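PDB 7CDH: isoaspartyl dipeptidase from Fervidobacterium islandicum, which hydrolyses isoaspartyl (beta-aspartyl) dipeptides as a zinc-dependent M38 metallopeptidase, a role tied to the repair of damaged proteins. Local coordinates for the interface of chains A and B. Residues are numbered along the deposited sequence; one frame, centred on the assembly and turned at random. Chains: chain A/B, Isoaspartyl dipeptidase.

Contact 1: the interface of chains A and B. Residues chain A 74-78, 304; chain B 384-385.
This patch is part of a two-fold symmetric interface between identical subunits, in which the C-terminal tail of one chain packs into a surface of the next; in the deposited octamer it helps to join neighbouring copies, though the structure alone does not show whether this pairing is the biological one. B:Phe385, close to the end of the chain, carries the contact and has 100 Å² hidden by chain A. Its CG stands beside the backbone N, anti to the carbonyl carbon (chi1 -52°), and the ring reaches from the tail toward the extended loop stretch of A:Arg76, A:Thr77 and A:Pro78. A:Pro78 lies over one face of the ring, its CD 3.9 Å from B:Phe385 CG and offset toward the rim, and the two side chains cross obliquely. Proline suits this place because its stiff, apolar ring offers a fixed surface to an aromatic face. On the CE1 side a branched methyl, A:Val304 CG2, touches B:Phe385 CE1 at 3.8 Å, and the methyl A:Thr77 CG2 approaches B:Phe385 CZ at 4.1 Å. Both methyls are anti to their own carbonyl carbon and beside the backbone N. The main-chain carbonyl oxygen of A:Arg76 lies above the CE2/CZ rim, on the same side of the ring as A:Pro78. Alongside, the amide of B:Asn384 faces the backbone of the 3-10 helix 73-75, but its ND2 is 3.8 Å from A:Glu74 O, too far for a hydrogen bond. Shape and apolar packing therefore hold the patch. For the protein, the site probably helps to hold the C-terminal tail against the partner subunit.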
# COMPACT_ATOMS: atom_id res chain seq x y z
N GLU A 74 10.98 26.00 -17.93
CA GLU A 74 11.77 26.58 -19.07
C GLU A 74 13.28 26.42 -18.84
O GLU A 74 14.03 26.64 -19.77
CB GLU A 74 11.48 28.07 -19.30
CG GLU A 74 11.53 28.95 -18.06
CD GLU A 74 10.33 28.85 -17.10
OE1 GLU A 74 10.32 29.63 -16.10
OE2 GLU A 74 9.42 27.99 -17.31
N THR A 75 13.72 26.07 -17.63
CA THR A 75 15.16 25.90 -17.32
C THR A 75 15.54 24.43 -17.31
O THR A 75 16.68 24.17 -17.03
CB THR A 75 15.53 26.65 -16.04
OG1 THR A 75 14.99 25.94 -14.93
CG2 THR A 75 15.01 28.07 -16.04
N ARG A 76 14.65 23.49 -17.68
CA ARG A 76 15.08 22.09 -17.91
C ARG A 76 16.08 22.02 -19.08
O ARG A 76 15.76 22.48 -20.19
CB ARG A 76 13.93 21.15 -18.26
CG ARG A 76 12.90 21.05 -17.15
CD ARG A 76 11.65 20.37 -17.70
NE ARG A 76 11.58 19.04 -17.15
CZ ARG A 76 11.47 17.94 -17.84
NH1 ARG A 76 11.36 17.95 -19.14
NH2 ARG A 76 11.41 16.79 -17.20
N THR A 77 17.20 21.33 -18.90
CA THR A 77 18.23 21.27 -19.96
C THR A 77 18.03 20.03 -20.80
O THR A 77 17.41 19.06 -20.36
CB THR A 77 19.64 21.32 -19.36
OG1 THR A 77 19.74 20.11 -18.61
CG2 THR A 77 19.89 22.56 -18.53
N PRO A 78 18.56 20.02 -22.03
CA PRO A 78 18.44 18.86 -22.89
C PRO A 78 19.28 17.68 -22.39
O PRO A 78 20.14 17.86 -21.56
CB PRO A 78 18.88 19.34 -24.29
CG PRO A 78 19.53 20.69 -24.10
CD PRO A 78 19.24 21.15 -22.68
N VAL A 304 24.83 25.75 -18.78
CA VAL A 304 24.78 24.26 -18.96
C VAL A 304 26.19 23.63 -18.91
O VAL A 304 27.00 23.89 -19.79
CB VAL A 304 24.09 23.88 -20.29
CG1 VAL A 304 23.68 22.41 -20.34
CG2 VAL A 304 22.89 24.76 -20.62
N ASN B 384 15.77 29.04 -25.78
CA ASN B 384 16.64 28.79 -24.60
C ASN B 384 17.81 27.84 -24.91
O ASN B 384 18.88 28.03 -24.28
CB ASN B 384 15.81 28.30 -23.42
CG ASN B 384 15.07 29.45 -22.79
OD1 ASN B 384 15.67 30.50 -22.55
ND2 ASN B 384 13.78 29.28 -22.53
N PHE B 385 17.67 26.85 -25.80
CA PHE B 385 18.79 25.91 -26.10
C PHE B 385 18.95 25.78 -27.62
O PHE B 385 19.24 24.67 -28.10
CB PHE B 385 18.62 24.59 -25.30
CG PHE B 385 18.40 24.78 -23.81
CD1 PHE B 385 19.45 25.11 -22.95
CD2 PHE B 385 17.13 24.70 -23.25
CE1 PHE B 385 19.25 25.34 -21.59
CE2 PHE B 385 16.93 24.92 -21.89
CZ PHE B 385 17.99 25.24 -21.05

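Contact 2: the interface of chains A and B. Residues chain A 105, 107-108, 111-112, 114-115; chain B 73-74, 76, 103-104.
The methyl of A:Ala111, on helix 106-118, and the ring of B:Phe73 form the apolar centre, with the flat face of the B:Arg76 guanidinium and the side chain of B:Thr103 against the methyl. The short CB of the alanine lets chain B come close to the helix: it sits over the middle of one face of the B:Arg76 guanidinium, 3.4 Å from CZ, and against B:Thr103 CB at 3.6 Å. One turn further along, A:Lys114 crosses B:Phe73 obliquely. Its CB lies 3.4 Å from B:Phe73 CD2, and its CG rests over a ring face toward the rim; a bend at chi2 follows the packing, so the aliphatic stem of a charged residue serves as apolar cover. The other side of the ring, CD1, meets A:Ala111 CA at 3.7 Å. Outward, B:Arg76 is bent at chi3 (108°), bringing its guanidinium alongside B:Thr103. NH2 donates nearly in the guanidinium plane to the hydroxyl OG1 of B:Thr103 at 2.8 Å, a bond that helps fix the plane on which the alanine packs. NH1 of B:Arg104 lies over the opposite face, toward the rim; two like charges so close may be eased by solvent or acceptors. A:Asn108 ND2 stands at the guanidinium edge, in its plane, with the amide plane itself turned 46° from it and CG anti to the backbone N (chi1 -178°). As modelled, ND2 is 2.7 Å from B:Arg76 NH2, pairing two donors; a flipped amide, presenting OD1, would make a plausible hydrogen-bond acceptor. On its own side A:Ser105 OG accepts from A:Asn108 N at 3.0 Å, capping the helix start, while A:Ser115 OG bonds back to A:Lys112 O at 3.1 Å. The site thus lays one flank of helix 106-118 across the 3-10 helix 73-75 and nearby loops of the partner.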
# COMPACT_ATOMS: atom_id res chain seq x y z
N SER A 105 12.83 10.92 -14.17
CA SER A 105 12.60 9.56 -13.65
C SER A 105 13.90 8.75 -13.67
O SER A 105 14.74 8.93 -14.57
CB SER A 105 11.47 8.92 -14.44
OG SER A 105 11.94 8.03 -15.42
N GLU A 107 13.92 5.63 -14.39
CA GLU A 107 13.78 4.60 -15.45
C GLU A 107 14.26 5.22 -16.77
O GLU A 107 14.89 4.53 -17.60
CB GLU A 107 12.33 4.09 -15.56
CG GLU A 107 11.84 3.35 -14.34
CD GLU A 107 11.39 4.21 -13.16
OE1 GLU A 107 11.42 5.48 -13.25
OE2 GLU A 107 11.05 3.59 -12.11
N ASN A 108 14.03 6.52 -16.92
CA ASN A 108 14.56 7.30 -18.06
C ASN A 108 16.10 7.37 -17.97
O ASN A 108 16.74 7.30 -19.02
CB ASN A 108 13.91 8.68 -18.08
CG ASN A 108 14.33 9.57 -19.22
OD1 ASN A 108 14.76 10.71 -18.96
ND2 ASN A 108 14.13 9.10 -20.44
N ALA A 111 17.36 4.05 -19.13
CA ALA A 111 17.08 3.90 -20.58
C ALA A 111 18.14 4.70 -21.36
O ALA A 111 18.72 4.13 -22.29
CB ALA A 111 15.67 4.35 -20.93
N LYS A 112 18.36 5.97 -20.99
CA LYS A 112 19.42 6.84 -21.57
C LYS A 112 20.79 6.18 -21.41
O LYS A 112 21.49 6.07 -22.43
CB LYS A 112 19.44 8.21 -20.92
CG LYS A 112 20.45 9.17 -21.51
CD LYS A 112 20.42 9.24 -23.01
CE LYS A 112 20.94 10.57 -23.54
NZ LYS A 112 21.03 10.58 -25.02
N LYS A 114 21.45 3.12 -21.23
CA LYS A 114 21.47 1.91 -22.11
C LYS A 114 21.65 2.33 -23.56
O LYS A 114 22.34 1.58 -24.30
CB LYS A 114 20.18 1.10 -22.01
CG LYS A 114 20.12 0.21 -20.79
CD LYS A 114 21.06 -0.92 -20.92
CE LYS A 114 20.83 -2.02 -19.93
NZ LYS A 114 21.08 -3.33 -20.58
N SER A 115 21.08 3.46 -23.97
CA SER A 115 21.18 3.87 -25.38
C SER A 115 22.58 4.45 -25.65
O SER A 115 23.13 4.16 -26.73
CB SER A 115 20.07 4.77 -25.82
OG SER A 115 20.15 6.00 -25.18
N PHE B 73 16.50 0.20 -26.57
CA PHE B 73 16.82 1.52 -25.97
C PHE B 73 17.45 2.48 -27.00
O PHE B 73 17.27 3.72 -26.84
CB PHE B 73 17.74 1.32 -24.77
CG PHE B 73 17.12 0.57 -23.62
CD1 PHE B 73 16.08 1.13 -22.90
CD2 PHE B 73 17.58 -0.69 -23.26
CE1 PHE B 73 15.50 0.45 -21.85
CE2 PHE B 73 17.02 -1.36 -22.19
CZ PHE B 73 15.99 -0.78 -21.49
N GLU B 74 18.14 1.95 -28.02
CA GLU B 74 18.78 2.74 -29.13
C GLU B 74 17.72 3.33 -30.07
O GLU B 74 18.07 4.17 -30.88
CB GLU B 74 19.75 1.90 -29.97
CG GLU B 74 19.22 0.56 -30.45
CD GLU B 74 19.14 -0.56 -29.41
OE1 GLU B 74 18.77 -1.70 -29.81
OE2 GLU B 74 19.42 -0.31 -28.19
N ARG B 76 14.86 4.83 -28.90
CA ARG B 76 14.18 6.00 -28.27
C ARG B 76 14.44 7.28 -29.08
O ARG B 76 15.62 7.63 -29.31
CB ARG B 76 14.66 6.28 -26.84
CG ARG B 76 14.38 5.14 -25.89
CD ARG B 76 15.16 5.36 -24.60
NE ARG B 76 14.23 5.73 -23.57
CZ ARG B 76 14.30 6.79 -22.82
NH1 ARG B 76 15.30 7.64 -22.92
NH2 ARG B 76 13.37 6.99 -21.91
N THR B 103 9.77 3.92 -19.21
CA THR B 103 10.99 4.77 -19.24
C THR B 103 10.58 6.18 -19.63
O THR B 103 11.39 7.10 -19.51
CB THR B 103 12.12 4.26 -20.16
OG1 THR B 103 11.89 4.68 -21.50
CG2 THR B 103 12.31 2.76 -20.17
N ARG B 104 9.36 6.34 -20.13
CA ARG B 104 8.78 7.68 -20.38
C ARG B 104 7.73 7.91 -19.29
O ARG B 104 6.86 7.08 -19.15
CB ARG B 104 8.16 7.73 -21.77
CG ARG B 104 9.07 7.22 -22.87
CD ARG B 104 10.17 8.21 -23.16
NE ARG B 104 10.69 7.97 -24.48
CZ ARG B 104 11.64 8.69 -25.06
NH1 ARG B 104 12.19 9.69 -24.40
NH2 ARG B 104 12.02 8.38 -26.29

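The centres of contact 1 and contact 2 lie about 19 Å apart within one two-fold symmetric interface, so each recurs with the chains exchanged. They share the segment around the 3-10 helix 73-75: chain A supplies A:Arg76 to contact 1, and chain B supplies its equivalent, B:Arg76, to contact 2. This arginine thus works twice in every subunit, through its main-chain carbonyl at the tail and through its guanidinium at the helix. One short stretch is thereby held by both the C-terminal tail and helix 106-118 of the partner, which probably stiffens subunit pairing in this thermophilic enzyme.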